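Local coordinates for protein pantothenate kinase (Coxiella burnetii, PDB 3TQC) that phosphorylates pantothenate with ATP to give 4'-phosphopantothenate, the first step of coenzyme A biosynthesis, at residues B[166-171]-B[224-229]. Sequence-based numbering, arbitrary orientation.
Sequences AIKSGQ and SDFFDF
Lys168 reaches from the C-terminal end of helix 157-168 to Asp228 and forms a salt bridge. Its NZ lies 2.7 Å from Asp228 OD2 and donates a hydrogen bond to the syn lone pair of that oxygen. The two side chains approach from opposite directions. On the way the lysine chain passes the carbonyl of Phe226, with its CE 3.2 Å from Phe226 O. CE is probably polarised by the neighbouring ammonium, which would favour this close approach. Nearer the helix, Lys168 CB sits at the edge of the Phe226 ring, close to its plane and 4.0 Å from CD2. A bend at chi2 (-63°), followed by a nearly extended run, carries the Lys168 chain past the Phe226 carbonyl and brings NZ to Asp228.

The Phe226 ring also packs on Leu161, Leu164 and Asn165 of the same helix. The helix ends in a Schellman motif, in which Gly170 takes positive phi. Gly170 N bonds to Ile167 O at 3.1 Å, and Gln171 N to Ala166 O at the same distance.

Lys168 NZ also donates to Pro92 O. Asp228, directly before strand 229-234, also accepts at OD2 from Ile94 N of strand 93-99. Arg319 of the second subunit packs on Lys168, and Lys320 of that subunit donates to Ser169 O, so the contact borders the subunit interface.

The contact ties the end of helix 157-168 to the start of two parallel strands of the central P-loop kinase sheet, away from the nucleotide site. The buried lysine and its carboxylate partner probably stabilise each other's charged forms, helped by Pro92 O and Ile94 N.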
loop_
_atom_site.group_PDB
_atom_site.type_symbol
_atom_site.label_atom_id
_atom_site.label_comp_id
_atom_site.label_asym_id
_atom_site.label_seq_id
_atom_site.Cartn_x
_atom_site.Cartn_y
_atom_site.Cartn_z
ATOM N N ALA B 166 -16.193 1.012 4.379
ATOM C CA ALA B 166 -17.137 0.891 5.475
ATOM C C ALA B 166 -16.560 0.016 6.592
ATOM O O ALA B 166 -16.692 0.328 7.776
ATOM C CB ALA B 166 -18.438 0.340 4.979
ATOM N N ILE B 167 -15.901 -1.072 6.219
ATOM C CA ILE B 167 -15.342 -1.970 7.223
ATOM C C ILE B 167 -14.249 -1.244 8.004
ATOM O O ILE B 167 -14.209 -1.305 9.220
ATOM C CB ILE B 167 -14.852 -3.280 6.602
ATOM C CG1 ILE B 167 -16.061 -4.083 6.101
ATOM C CG2 ILE B 167 -14.081 -4.121 7.621
ATOM C CD1 ILE B 167 -15.702 -5.290 5.284
ATOM N N LYS B 168 -13.411 -0.508 7.290
ATOM C CA LYS B 168 -12.278 0.174 7.879
ATOM C C LYS B 168 -12.685 1.473 8.524
ATOM O O LYS B 168 -11.844 2.164 9.106
ATOM C CB LYS B 168 -11.195 0.415 6.825
ATOM C CG LYS B 168 -10.307 -0.818 6.582
ATOM C CD LYS B 168 -9.537 -1.209 7.840
ATOM C CE LYS B 168 -8.303 -2.025 7.518
ATOM N NZ LYS B 168 -7.557 -2.380 8.739
ATOM N N SER B 169 -13.971 1.799 8.426
ATOM C CA SER B 169 -14.549 2.910 9.148
ATOM C C SER B 169 -15.229 2.452 10.446
ATOM O O SER B 169 -15.657 3.270 11.228
ATOM C CB SER B 169 -15.548 3.629 8.271
ATOM O OG SER B 169 -14.928 4.099 7.111
ATOM N N GLY B 170 -15.320 1.148 10.676
ATOM C CA GLY B 170 -15.927 0.627 11.899
ATOM C C GLY B 170 -17.411 0.355 11.779
ATOM O O GLY B 170 -18.059 0.023 12.783
ATOM N N GLN B 171 -17.942 0.473 10.559
ATOM C CA GLN B 171 -19.367 0.297 10.294
ATOM C C GLN B 171 -19.845 -1.118 10.613
ATOM O O GLN B 171 -19.182 -2.092 10.313
ATOM C CB GLN B 171 -19.674 0.610 8.830
ATOM C CG GLN B 171 -21.156 0.540 8.426
ATOM C CD GLN B 171 -21.396 1.103 7.009
ATOM O OE1 GLN B 171 -20.675 2.005 6.551
ATOM N NE2 GLN B 171 -22.393 0.558 6.309
ATOM N N SER B 224 -5.793 -2.188 -1.850
ATOM C CA SER B 224 -4.686 -2.326 -0.908
ATOM C C SER B 224 -4.633 -1.230 0.168
ATOM O O SER B 224 -4.056 -1.433 1.247
ATOM C CB SER B 224 -3.354 -2.380 -1.658
ATOM O OG SER B 224 -3.042 -1.122 -2.218
ATOM N N ASP B 225 -5.258 -0.088 -0.086
ATOM C CA ASP B 225 -5.311 0.944 0.940
ATOM C C ASP B 225 -6.270 0.591 2.078
ATOM O O ASP B 225 -6.256 1.247 3.123
ATOM C CB ASP B 225 -5.649 2.297 0.330
ATOM C CG ASP B 225 -4.590 2.765 -0.668
ATOM O OD1 ASP B 225 -4.946 3.145 -1.792
ATOM O OD2 ASP B 225 -3.397 2.742 -0.332
ATOM N N PHE B 226 -7.052 -0.476 1.903
ATOM C CA PHE B 226 -7.971 -0.937 2.934
ATOM C C PHE B 226 -7.589 -2.251 3.564
ATOM O O PHE B 226 -8.327 -2.783 4.415
ATOM C CB PHE B 226 -9.372 -1.021 2.377
ATOM C CG PHE B 226 -9.920 0.291 2.018
ATOM C CD1 PHE B 226 -9.996 0.686 0.704
ATOM C CD2 PHE B 226 -10.308 1.170 3.009
ATOM C CE1 PHE B 226 -10.491 1.928 0.375
ATOM C CE2 PHE B 226 -10.789 2.406 2.697
ATOM C CZ PHE B 226 -10.888 2.790 1.369
ATOM N N PHE B 227 -6.436 -2.779 3.205
ATOM C CA PHE B 227 -5.957 -3.957 3.900
ATOM C C PHE B 227 -4.579 -3.766 4.486
ATOM O O PHE B 227 -3.857 -2.831 4.146
ATOM C CB PHE B 227 -6.109 -5.247 3.050
ATOM C CG PHE B 227 -5.283 -5.311 1.796
ATOM C CD1 PHE B 227 -3.901 -5.178 1.824
ATOM C CD2 PHE B 227 -5.886 -5.609 0.589
ATOM C CE1 PHE B 227 -3.126 -5.312 0.646
ATOM C CE2 PHE B 227 -5.133 -5.725 -0.593
ATOM C CZ PHE B 227 -3.752 -5.581 -0.559
ATOM N N ASP B 228 -4.235 -4.670 5.390
ATOM C CA ASP B 228 -3.044 -4.548 6.207
ATOM C C ASP B 228 -1.903 -5.467 5.774
ATOM O O ASP B 228 -0.733 -5.194 6.028
ATOM C CB ASP B 228 -3.454 -4.868 7.640
ATOM C CG ASP B 228 -4.508 -3.923 8.141
ATOM O OD1 ASP B 228 -4.100 -2.828 8.573
ATOM O OD2 ASP B 228 -5.719 -4.250 8.078
ATOM N N PHE B 229 -2.259 -6.558 5.121
ATOM C CA PHE B 229 -1.324 -7.610 4.793
ATOM C C PHE B 229 -1.889 -8.339 3.597
ATOM O O PHE B 229 -3.099 -8.506 3.497
ATOM C CB PHE B 229 -1.235 -8.554 5.974
ATOM C CG PHE B 229 -0.110 -9.531 5.896
ATOM C CD1 PHE B 229 1.054 -9.320 6.610
ATOM C CD2 PHE B 229 -0.230 -10.687 5.145
ATOM C CE1 PHE B 229 2.107 -10.247 6.545
ATOM C CE2 PHE B 229 0.804 -11.604 5.072
ATOM C CZ PHE B 229 1.967 -11.389 5.767
#